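PDB 2QM1: glucokinase from Enterococcus faecalis, which probably catalyses the ATP-dependent phosphorylation of glucose, as a zinc-containing sugar kinase of the ROK family in the actin-like ATPase clan. Local coordinates for residues V120-E125 / V137-L142; G148-V151 / L156-G159; H202-F207 / A216-Q221. All blocks are in the same frame, centred on the assembly; numbering follows the deposited sequence. Where two conformers were deposited one is given.

Contact 1: residues V120-E125 / V137-L142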
ATOM      1  N   VAL B 120      -8.919 -12.788   3.240  1.00 39.79           N
ATOM      2  CA  VAL B 120      -8.960 -13.940   4.137  1.00 41.10           C
ATOM      3  C   VAL B 120      -7.951 -15.012   3.647  1.00 39.85           C
ATOM      4  O   VAL B 120      -7.192 -15.568   4.415  1.00 40.02           O
ATOM      5  CB  VAL B 120     -10.464 -14.331   4.196  1.00 40.68           C
ATOM      6  CG1 VAL B 120     -10.730 -15.699   3.885  1.00 43.96           C
ATOM      7  CG2 VAL B 120     -11.145 -13.784   5.425  1.00 41.97           C
ATOM      8  N   ALA B 121      -7.905 -15.245   2.353  1.00 39.63           N
ATOM      9  CA  ALA B 121      -6.867 -16.091   1.770  1.00 40.30           C
ATOM     10  C   ALA B 121      -5.443 -15.604   2.106  1.00 40.17           C
ATOM     11  O   ALA B 121      -4.581 -16.388   2.480  1.00 41.16           O
ATOM     12  CB  ALA B 121      -7.079 -16.227   0.246  1.00 40.32           C
ATOM     13  N   ALA B 122      -5.239 -14.293   2.030  1.00 39.12           N
ATOM     14  CA  ALA B 122      -4.034 -13.647   2.476  1.00 38.62           C
ATOM     15  C   ALA B 122      -3.715 -13.981   3.924  1.00 38.84           C
ATOM     16  O   ALA B 122      -2.567 -14.276   4.245  1.00 39.96           O
ATOM     17  CB  ALA B 122      -4.156 -12.082   2.277  1.00 37.86           C
ATOM     18  N   LEU B 123      -4.715 -13.916   4.809  1.00 37.41           N
ATOM     19  CA  LEU B 123      -4.501 -14.239   6.208  1.00 36.16           C
ATOM     20  C   LEU B 123      -4.097 -15.707   6.351  1.00 36.93           C
ATOM     21  O   LEU B 123      -3.339 -16.072   7.246  1.00 36.69           O
ATOM     22  CB  LEU B 123      -5.808 -14.061   7.018  1.00 34.79           C
ATOM     23  CG  LEU B 123      -6.370 -12.662   7.259  1.00 35.16           C
ATOM     24  CD1 LEU B 123      -7.771 -12.664   7.934  1.00 31.94           C
ATOM     25  CD2 LEU B 123      -5.397 -11.838   8.063  1.00 33.96           C
ATOM     26  N   GLY B 124      -4.710 -16.563   5.529  1.00 38.14           N
ATOM     27  CA  GLY B 124      -4.425 -18.012   5.559  1.00 38.03           C
ATOM     28  C   GLY B 124      -2.975 -18.266   5.147  1.00 38.90           C
ATOM     29  O   GLY B 124      -2.255 -19.075   5.777  1.00 37.93           O
ATOM     30  N   GLU B 125      -2.540 -17.624   4.066  1.00 38.26           N
ATOM     31  CA  GLU B 125      -1.133 -17.841   3.638  1.00 39.62           C
ATOM     32  C   GLU B 125      -0.146 -17.216   4.631  1.00 40.98           C
ATOM     33  O   GLU B 125       0.870 -17.793   4.970  1.00 42.26           O
ATOM     34  CB  GLU B 125      -0.893 -17.380   2.181  1.00 38.58           C
ATOM     35  CG  GLU B 125      -1.615 -18.292   1.194  1.00 39.40           C
ATOM     36  CD  GLU B 125      -0.836 -19.577   0.878  1.00 40.44           C
ATOM     37  OE1 GLU B 125       0.358 -19.706   1.305  1.00 37.38           O
ATOM     38  OE2 GLU B 125      -1.410 -20.426   0.173  1.00 41.17           O
ATOM     39  N   VAL B 137       3.008  -8.725   4.551  1.00 39.41           N
ATOM     40  CA  VAL B 137       2.841  -9.757   3.486  1.00 40.45           C
ATOM     41  C   VAL B 137       1.765  -9.305   2.502  1.00 38.91           C
ATOM     42  O   VAL B 137       0.664  -8.896   2.915  1.00 38.42           O
ATOM     43  CB  VAL B 137       2.428 -11.158   4.034  1.00 39.00           C
ATOM     44  CG1 VAL B 137       2.337 -12.196   2.890  1.00 42.22           C
ATOM     45  CG2 VAL B 137       3.417 -11.659   5.050  1.00 40.31           C
ATOM     46  N   ILE B 138       2.076  -9.383   1.215  1.00 38.15           N
ATOM     47  CA  ILE B 138       1.055  -9.157   0.176  1.00 37.51           C
ATOM     48  C   ILE B 138       0.692 -10.466  -0.525  1.00 38.22           C
ATOM     49  O   ILE B 138       1.577 -11.223  -0.966  1.00 38.15           O
ATOM     50  CB  ILE B 138       1.496  -8.090  -0.809  1.00 37.20           C
ATOM     51  CG1 ILE B 138       1.724  -6.768  -0.041  1.00 38.09           C
ATOM     52  CG2 ILE B 138       0.477  -7.885  -1.884  1.00 35.50           C
ATOM     53  CD1 ILE B 138       2.462  -5.640  -0.858  1.00 37.27           C
ATOM     54  N   PHE B 139      -0.603 -10.772  -0.533  1.00 39.12           N
ATOM     55  CA  PHE B 139      -1.142 -11.913  -1.285  1.00 41.44           C
ATOM     56  C   PHE B 139      -1.793 -11.428  -2.583  1.00 42.11           C
ATOM     57  O   PHE B 139      -2.627 -10.516  -2.567  1.00 41.81           O
ATOM     58  CB  PHE B 139      -2.150 -12.722  -0.445  1.00 41.19           C
ATOM     59  CG  PHE B 139      -2.675 -13.951  -1.139  1.00 42.07           C
ATOM     60  CD1 PHE B 139      -1.808 -14.981  -1.521  1.00 40.99           C
ATOM     61  CD2 PHE B 139      -4.024 -14.093  -1.398  1.00 44.95           C
ATOM     62  CE1 PHE B 139      -2.262 -16.102  -2.169  1.00 41.28           C
ATOM     63  CE2 PHE B 139      -4.506 -15.247  -2.054  1.00 42.82           C
ATOM     64  CZ  PHE B 139      -3.608 -16.245  -2.445  1.00 43.25           C
ATOM     65  N   ILE B 140      -1.381 -12.038  -3.698  1.00 42.24           N
ATOM     66  CA  ILE B 140      -2.029 -11.860  -4.991  1.00 42.01           C
ATOM     67  C   ILE B 140      -2.524 -13.215  -5.574  1.00 42.73           C
ATOM     68  O   ILE B 140      -1.741 -14.162  -5.753  1.00 43.10           O
ATOM     69  CB  ILE B 140      -1.112 -11.120  -6.004  1.00 42.16           C
ATOM     70  CG1 ILE B 140      -1.673 -11.211  -7.408  1.00 41.82           C
ATOM     71  CG2 ILE B 140       0.269 -11.741  -6.051  1.00 42.39           C
ATOM     72  CD1 ILE B 140      -2.973 -10.551  -7.588  1.00 47.01           C
ATOM     73  N   THR B 141      -3.819 -13.296  -5.865  1.00 42.08           N
ATOM     74  CA  THR B 141      -4.398 -14.528  -6.407  1.00 41.93           C
ATOM     75  C   THR B 141      -4.829 -14.370  -7.861  1.00 40.87           C
ATOM     76  O   THR B 141      -5.591 -13.475  -8.210  1.00 40.67           O
ATOM     77  CB  THR B 141      -5.525 -15.077  -5.518  1.00 41.32           C
ATOM     78  OG1 THR B 141      -6.071 -16.286  -6.088  1.00 44.56           O
ATOM     79  CG2 THR B 141      -6.600 -14.039  -5.313  1.00 41.25           C
ATOM     80  N   LEU B 142      -4.314 -15.246  -8.707  1.00 40.53           N
ATOM     81  CA  LEU B 142      -4.627 -15.207 -10.109  1.00 42.23           C
ATOM     82  C   LEU B 142      -5.504 -16.414 -10.394  1.00 43.05           C
ATOM     83  O   LEU B 142      -5.060 -17.535 -10.239  1.00 43.93           O
ATOM     84  CB  LEU B 142      -3.335 -15.332 -10.935  1.00 42.33           C
ATOM     85  CG  LEU B 142      -2.157 -14.427 -10.552  1.00 41.23           C
ATOM     86  CD1 LEU B 142      -0.940 -14.811 -11.385  1.00 45.73           C
ATOM     87  CD2 LEU B 142      -2.529 -12.959 -10.807  1.00 38.60           C
TER

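Contact 2: residues G148-V151 / L156-G159. With MG (magnesium ion), chain K.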
ATOM      1  N   GLY B 148      -6.477  -9.773  -4.184  1.00 39.36           N
ATOM      2  CA  GLY B 148      -5.343  -9.693  -3.305  1.00 38.60           C
ATOM      3  C   GLY B 148      -5.685  -9.269  -1.889  1.00 39.71           C
ATOM      4  O   GLY B 148      -6.806  -8.771  -1.617  1.00 37.70           O
ATOM      5  N   GLY B 149      -4.707  -9.485  -0.994  1.00 38.06           N
ATOM      6  CA  GLY B 149      -4.825  -9.051   0.396  1.00 38.31           C
ATOM      7  C   GLY B 149      -3.475  -8.512   0.827  1.00 37.57           C
ATOM      8  O   GLY B 149      -2.423  -9.019   0.406  1.00 36.00           O
ATOM      9  N   ILE B 150      -3.539  -7.451   1.635  1.00 37.18           N
ATOM     10  CA  ILE B 150      -2.360  -6.794   2.215  1.00 36.02           C
ATOM     11  C   ILE B 150      -2.368  -6.777   3.723  1.00 36.41           C
ATOM     12  O   ILE B 150      -3.265  -6.221   4.357  1.00 36.02           O
ATOM     13  CB  ILE B 150      -2.234  -5.302   1.704  1.00 36.92           C
ATOM     14  CG1 ILE B 150      -2.138  -5.293   0.156  1.00 35.83           C
ATOM     15  CG2 ILE B 150      -1.033  -4.682   2.425  1.00 36.18           C
ATOM     16  CD1 ILE B 150      -2.008  -3.883  -0.645  1.00 35.91           C
ATOM     17  N   VAL B 151      -1.374  -7.418   4.296  1.00 37.10           N
ATOM     18  CA  VAL B 151      -1.115  -7.289   5.714  1.00 38.66           C
ATOM     19  C   VAL B 151       0.118  -6.355   5.844  1.00 38.38           C
ATOM     20  O   VAL B 151       1.159  -6.569   5.233  1.00 39.56           O
ATOM     21  CB  VAL B 151      -0.857  -8.676   6.343  1.00 38.04           C
ATOM     22  CG1 VAL B 151      -0.368  -8.528   7.725  1.00 37.24           C
ATOM     23  CG2 VAL B 151      -2.124  -9.510   6.306  1.00 37.96           C
ATOM     24  N   LEU B 156      -4.344  -6.571   8.593  1.00 41.20           N
ATOM     25  CA  LEU B 156      -4.890  -6.695   7.272  1.00 42.36           C
ATOM     26  C   LEU B 156      -5.394  -5.289   6.866  1.00 40.59           C
ATOM     27  O   LEU B 156      -6.030  -4.639   7.665  1.00 41.27           O
ATOM     28  CB  LEU B 156      -6.066  -7.649   7.335  1.00 42.03           C
ATOM     29  CG  LEU B 156      -6.430  -8.656   6.247  1.00 46.70           C
ATOM     30  CD1 LEU B 156      -7.979  -8.808   6.350  1.00 46.55           C
ATOM     31  CD2 LEU B 156      -5.937  -8.368   4.789  1.00 46.51           C
ATOM     32  N   LEU B 157      -5.092  -4.812   5.667  1.00 39.38           N
ATOM     33  CA  LEU B 157      -5.649  -3.481   5.233  1.00 39.00           C
ATOM     34  C   LEU B 157      -7.029  -3.494   4.509  1.00 38.75           C
ATOM     35  O   LEU B 157      -7.294  -4.345   3.670  1.00 38.85           O
ATOM     36  CB  LEU B 157      -4.647  -2.660   4.429  1.00 39.05           C
ATOM     37  CG  LEU B 157      -3.221  -2.573   5.025  1.00 37.04           C
ATOM     38  CD1 LEU B 157      -2.410  -1.718   4.185  1.00 37.88           C
ATOM     39  CD2 LEU B 157      -3.204  -2.043   6.478  1.00 38.32           C
ATOM     40  N   HIS B 158      -7.876  -2.519   4.843  1.00 38.27           N
ATOM     41  CA  HIS B 158      -9.199  -2.393   4.258  1.00 38.33           C
ATOM     42  C   HIS B 158      -9.365  -1.067   3.539  1.00 37.16           C
ATOM     43  O   HIS B 158     -10.068  -0.989   2.582  1.00 39.38           O
ATOM     44  CB  HIS B 158     -10.266  -2.608   5.359  1.00 39.05           C
ATOM     45  CG  HIS B 158     -10.165  -3.972   5.977  1.00 40.77           C
ATOM     46  ND1 HIS B 158      -9.352  -4.245   7.060  1.00 41.84           N
ATOM     47  CD2 HIS B 158     -10.647  -5.169   5.565  1.00 42.82           C
ATOM     48  CE1 HIS B 158      -9.397  -5.540   7.334  1.00 41.37           C
ATOM     49  NE2 HIS B 158     -10.180  -6.121   6.444  1.00 46.97           N
ATOM     50  N   GLY B 159      -8.715  -0.015   3.983  1.00 36.88           N
ATOM     51  CA  GLY B 159      -9.019   1.320   3.432  1.00 36.40           C
ATOM     52  C   GLY B 159     -10.409   1.863   3.760  1.00 37.20           C
ATOM     53  O   GLY B 159     -11.214   1.195   4.471  1.00 36.04           O
TER
HETATM   54 MG    MG K1008      -8.878  -8.357  -1.009  1.00 25.29          MG
HETATM   55  O   HOH W   1      -6.036  -6.039   1.760  1.00 24.39           O
HETATM   56  O   HOH W   2      -9.932  -6.257  -1.416  1.00 25.51           O

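Contact 3: residues H202-F207 / A216-Q221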
ATOM      1  N   HIS B 202      -3.470 -11.535 -28.862  1.00 46.78           N
ATOM      2  CA  HIS B 202      -3.040 -10.287 -29.453  1.00 48.43           C
ATOM      3  C   HIS B 202      -1.584 -10.200 -29.818  1.00 48.00           C
ATOM      4  O   HIS B 202      -1.235  -9.420 -30.665  1.00 49.20           O
ATOM      5  CB  HIS B 202      -3.576  -9.113 -28.636  1.00 48.97           C
ATOM      6  CG  HIS B 202      -5.068  -8.983 -28.745  1.00 51.52           C
ATOM      7  ND1 HIS B 202      -5.684  -8.379 -29.822  1.00 53.85           N
ATOM      8  CD2 HIS B 202      -6.063  -9.430 -27.945  1.00 52.34           C
ATOM      9  CE1 HIS B 202      -6.993  -8.437 -29.670  1.00 54.58           C
ATOM     10  NE2 HIS B 202      -7.249  -9.074 -28.540  1.00 56.92           N
ATOM     11  N   LEU B 203      -0.762 -11.059 -29.230  1.00 48.71           N
ATOM     12  CA  LEU B 203       0.635 -11.196 -29.594  1.00 48.26           C
ATOM     13  C   LEU B 203       0.847 -12.150 -30.763  1.00 49.11           C
ATOM     14  O   LEU B 203       1.946 -12.243 -31.312  1.00 48.72           O
ATOM     15  CB  LEU B 203       1.417 -11.726 -28.403  1.00 48.72           C
ATOM     16  CG  LEU B 203       1.829 -10.827 -27.259  1.00 47.63           C
ATOM     17  CD1 LEU B 203       2.590 -11.681 -26.273  1.00 49.99           C
ATOM     18  CD2 LEU B 203       2.763  -9.817 -27.805  1.00 50.82           C
ATOM     19  N   SER B 204      -0.200 -12.897 -31.094  1.00 49.67           N
ATOM     20  CA  SER B 204      -0.158 -13.927 -32.128  1.00 50.87           C
ATOM     21  C   SER B 204       0.338 -13.346 -33.451  1.00 50.85           C
ATOM     22  O   SER B 204       1.191 -13.921 -34.110  1.00 50.77           O
ATOM     23  CB  SER B 204      -1.544 -14.555 -32.290  1.00 50.20           C
ATOM     24  OG  SER B 204      -1.692 -15.164 -33.553  1.00 52.67           O
ATOM     25  N   GLU B 205      -0.221 -12.198 -33.803  1.00 52.23           N
ATOM     26  CA  GLU B 205       0.178 -11.402 -34.961  1.00 54.11           C
ATOM     27  C   GLU B 205       1.655 -10.923 -34.949  1.00 55.38           C
ATOM     28  O   GLU B 205       2.170 -10.478 -35.972  1.00 55.27           O
ATOM     29  CB  GLU B 205      -0.727 -10.176 -35.037  1.00 54.09           C
ATOM     30  CG  GLU B 205      -0.422  -9.169 -33.946  1.00 54.63           C
ATOM     31  CD  GLU B 205      -1.427  -8.071 -33.859  1.00 57.14           C
ATOM     32  OE1 GLU B 205      -0.992  -6.910 -33.893  1.00 59.28           O
ATOM     33  OE2 GLU B 205      -2.647  -8.354 -33.760  1.00 58.36           O
ATOM     34  N   GLU B 206       2.308 -10.978 -33.788  1.00 56.49           N
ATOM     35  CA  GLU B 206       3.713 -10.592 -33.663  1.00 58.37           C
ATOM     36  C   GLU B 206       4.621 -11.826 -33.736  1.00 58.77           C
ATOM     37  O   GLU B 206       5.821 -11.759 -33.452  1.00 59.68           O
ATOM     38  CB  GLU B 206       3.940  -9.846 -32.344  1.00 57.58           C
ATOM     39  CG  GLU B 206       3.062  -8.607 -32.184  1.00 58.78           C
ATOM     40  CD  GLU B 206       3.406  -7.785 -30.956  1.00 60.22           C
ATOM     41  OE1 GLU B 206       4.594  -7.832 -30.533  1.00 61.01           O
ATOM     42  OE2 GLU B 206       2.487  -7.093 -30.427  1.00 61.64           O
ATOM     43  N   PHE B 207       4.044 -12.958 -34.108  1.00 59.02           N
ATOM     44  CA  PHE B 207       4.809 -14.185 -34.159  1.00 59.28           C
ATOM     45  C   PHE B 207       4.557 -14.855 -35.494  1.00 59.71           C
ATOM     46  O   PHE B 207       3.491 -15.438 -35.714  1.00 59.65           O
ATOM     47  CB  PHE B 207       4.450 -15.098 -32.981  1.00 59.08           C
ATOM     48  CG  PHE B 207       5.323 -16.309 -32.870  1.00 58.38           C
ATOM     49  CD1 PHE B 207       4.928 -17.517 -33.414  1.00 57.58           C
ATOM     50  CD2 PHE B 207       6.551 -16.240 -32.234  1.00 58.72           C
ATOM     51  CE1 PHE B 207       5.752 -18.644 -33.322  1.00 58.47           C
ATOM     52  CE2 PHE B 207       7.375 -17.365 -32.148  1.00 58.50           C
ATOM     53  CZ  PHE B 207       6.975 -18.558 -32.689  1.00 58.14           C
ATOM     54  N   ALA B 216      -3.523 -23.366 -31.249  1.00 41.14           N
ATOM     55  CA  ALA B 216      -4.724 -23.496 -30.411  1.00 42.79           C
ATOM     56  C   ALA B 216      -5.358 -22.142 -30.042  1.00 43.99           C
ATOM     57  O   ALA B 216      -6.601 -22.010 -29.986  1.00 44.68           O
ATOM     58  CB  ALA B 216      -4.442 -24.285 -29.184  1.00 43.44           C
ATOM     59  N   ILE B 217      -4.511 -21.160 -29.734  1.00 44.32           N
ATOM     60  CA  ILE B 217      -4.969 -19.791 -29.482  1.00 44.55           C
ATOM     61  C   ILE B 217      -5.726 -19.274 -30.714  1.00 44.70           C
ATOM     62  O   ILE B 217      -6.883 -18.828 -30.622  1.00 43.42           O
ATOM     63  CB  ILE B 217      -3.772 -18.860 -29.112  1.00 45.25           C
ATOM     64  CG1 ILE B 217      -3.232 -19.205 -27.705  1.00 44.51           C
ATOM     65  CG2 ILE B 217      -4.132 -17.382 -29.256  1.00 43.77           C
ATOM     66  CD1 ILE B 217      -4.167 -18.943 -26.468  1.00 43.73           C
ATOM     67  N   ASP B 218      -5.084 -19.408 -31.867  1.00 44.78           N
ATOM     68  CA  ASP B 218      -5.619 -18.899 -33.095  1.00 46.32           C
ATOM     69  C   ASP B 218      -6.928 -19.582 -33.505  1.00 47.55           C
ATOM     70  O   ASP B 218      -7.797 -18.942 -34.131  1.00 46.79           O
ATOM     71  CB  ASP B 218      -4.573 -18.988 -34.190  1.00 46.37           C
ATOM     72  CG  ASP B 218      -3.514 -17.892 -34.074  1.00 46.75           C
ATOM     73  OD1 ASP B 218      -3.780 -16.823 -33.485  1.00 45.76           O
ATOM     74  OD2 ASP B 218      -2.418 -18.100 -34.607  1.00 48.54           O
ATOM     75  N   ASP B 219      -7.059 -20.855 -33.113  1.00 48.39           N
ATOM     76  CA  ASP B 219      -8.276 -21.668 -33.294  1.00 49.84           C
ATOM     77  C   ASP B 219      -9.436 -21.286 -32.375  1.00 50.15           C
ATOM     78  O   ASP B 219     -10.538 -21.828 -32.507  1.00 50.57           O
ATOM     79  CB  ASP B 219      -7.974 -23.127 -32.979  1.00 49.99           C
ATOM     80  CG  ASP B 219      -7.200 -23.833 -34.072  1.00 53.33           C
ATOM     81  OD1 ASP B 219      -7.235 -23.406 -35.251  1.00 52.26           O
ATOM     82  OD2 ASP B 219      -6.566 -24.860 -33.722  1.00 58.15           O
ATOM     83  N   GLY B 220      -9.190 -20.434 -31.397  1.00 50.84           N
ATOM     84  CA  GLY B 220     -10.243 -20.051 -30.481  1.00 52.50           C
ATOM     85  C   GLY B 220     -10.304 -20.809 -29.161  1.00 53.67           C
ATOM     86  O   GLY B 220     -11.291 -20.702 -28.414  1.00 53.85           O
ATOM     87  N   GLN B 221      -9.257 -21.563 -28.853  0.50 53.56           N
ATOM     88  CA  GLN B 221      -9.237 -22.321 -27.609  0.50 53.83           C
ATOM     89  C   GLN B 221      -8.973 -21.428 -26.393  0.50 54.82           C
ATOM     90  O   GLN B 221      -8.129 -20.520 -26.437  0.50 54.81           O
ATOM     91  CB  GLN B 221      -8.220 -23.457 -27.673  0.50 53.76           C
ATOM     92  CG  GLN B 221      -8.505 -24.547 -28.714  0.50 52.57           C
ATOM     93  CD  GLN B 221      -7.569 -25.730 -28.556  0.50 52.88           C
ATOM     94  OE1 GLN B 221      -7.198 -26.382 -29.527  0.50 51.86           O
ATOM     95  NE2 GLN B 221      -7.165 -25.996 -27.326  0.50 52.26           N
TER

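Contact 1: residues V120-E125 / V137-L142
Ala122 and Phe139 mark the point where the two backbones come closest, their CA atoms 5.1 Å apart. Here a helix lies on a sheet in the actin-like ATPase fold: the axis of helical segment 120-125 passes 8.1 Å from that of strand 137-142, with the two N-to-C directions at 122°. No hydrogen bond crosses the interface, and the example illustrates how one aromatic residue can make the helix-to-sheet contact where the helix offers small residues. Phe139 has CG anti to its own backbone N (chi1 -177°), which stands the ring up from the sheet against the helix. The ring root is tight, with Phe139 CB 3.4 Å from Ala122 CB. Further out, CE2 of Phe139 meets Ala121 CB at 3.6 Å, and the ring approaches the helix backbone obliquely. Across the ring from CE2, Phe139 CE1 lies 4.1 Å from Glu125 CG. The glutamate chain bends at chi2, and its carboxylate plane is turned only 13° from that of the ring. The buried polar end is satisfied elsewhere: Glu125 OE2 bonds to Leu306 N, while Glu125 OE1 is shared between the backbone N atoms of Ala130 and Glu305.

Contact 2: residues G148-V151 / L156-G159
Ile150 and Leu157 face each other across the open end of a tight β hairpin, in which strand 146-152 turns back as strand 155-156. The one direct hydrogen bond runs from Leu157 N to Ile150 O at 2.7 Å. It is nearly straight at hydrogen (166°) and arrives almost end-on to the carbonyl (175°). The same oxygen also receives a CA-H...O contact from Leu156 CA, 3.4 Å away. Beside it, Val151 and Leu156 form the antiparallel non-hydrogen-bonded pair, before segment 156-159 leaves the sheet.

Water continues what direct bonding begins. As the two segments diverge, one molecule bridges Ile150 N at 2.9 Å and Leu157 O at 2.8 Å, in the place where a closed antiparallel pair would have had its second backbone bond.

Apolar contacts flank this polar seam. Ile150 sends CG2, the branch anti to its backbone N, to within 3.7 Å of Leu157 CD1, and the second subunit covers this pair by placing its Thr260 on Ile150 and its Leu261 on Leu157. Leu156 CD2 reaches Val151 CG2 more loosely, at 4.3 Å, while the same leucine also leans on Asn119 and Leu123 of helix 117-128.

Metal coordination lies further back along the strand, at Gly148. Gly148 O binds the magnesium ion at 2.2 Å; Asn119 OD1 and a water are further ligands, and Asn116 also belongs to the site. Here, then, is a β hairpin at the margin of a mixed sheet that reaches the subunit interface with its side chains and a magnesium site with its backbone.

Contact 3: residues H202-F207 / A216-Q221
Ser204 and Asp218 carry the whole direct meeting of these two segments, a sparse contact that buries 89 Å² and joins two helical segments at a CA-to-CA separation of 7.4 Å. Ser204 sits in a short 3-10 segment (204-205) at the C-terminal side of the helix carrying Leu203, and Asp218 lies in the last turn of the helix that starts at 212.

Asp218 can be followed outward atom by atom. CB starts out across the line to the other segment, and the first torsion, with CG anti to the carbonyl carbon (chi1 -77°), then turns the acid group to the serine. CG itself stops 3.3 Å from Ser204 OG. At the tip the two oxygens divide the work. OD1 accepts the hydrogen bond from Ser204 OG, 2.7 Å long, through its syn lone pair, on the side of the other oxygen; Ser204 CB also lies 3.4 Å from OD1. Because the serine approaches from that side, OD2 is near it as well, 3.2 Å from Ser204 OG, yet its partner is a different one: a salt bridge to Lys214 NZ, one helical turn earlier. The lysine also makes a weak hydrogen bond with Ser204 OG, so serine, aspartate and lysine form a small polar cluster.

The helix that carries Asp218 ends in a Schellman motif, with Gly220 the first residue out of helical angles. Gln221 N reaches back to Ala216 O, Gly220 N bonds to Ile217 O, and Gly220 takes the positive phi that the motif needs. Ser204 also packs against Phe238 of helix 237-261.

Chemically, a carboxylate met by a hydroxyl at one oxygen and an ammonium group at the other would be expected to remain ionised; the two helical segments are thus joined by a polar link, probably strengthened by the lysine's charge, with little buried surface.

Along the chain the three contacts follow in series, each closing before the next opens. Contacts 1 and 2 are neighbours, with centres 9 Å apart, and share one mixed sheet, in which strands 137-142 and 146-152 run side by side. They also touch directly: Ala122 of helix 117-128 packs on Gly149, and Phe139 N probably hydrogen-bonds to Gly149 O, so helix, sheet and hairpin form one continuous unit beside the magnesium site. Contact 3 stands apart, its centre 32 Å from that of contact 1 and 36 Å from that of contact 2, among peripheral helices away from both metal sites. The chain thus combines a buried helix-sheet unit that borders the magnesium site with a polar tie between outlying helices.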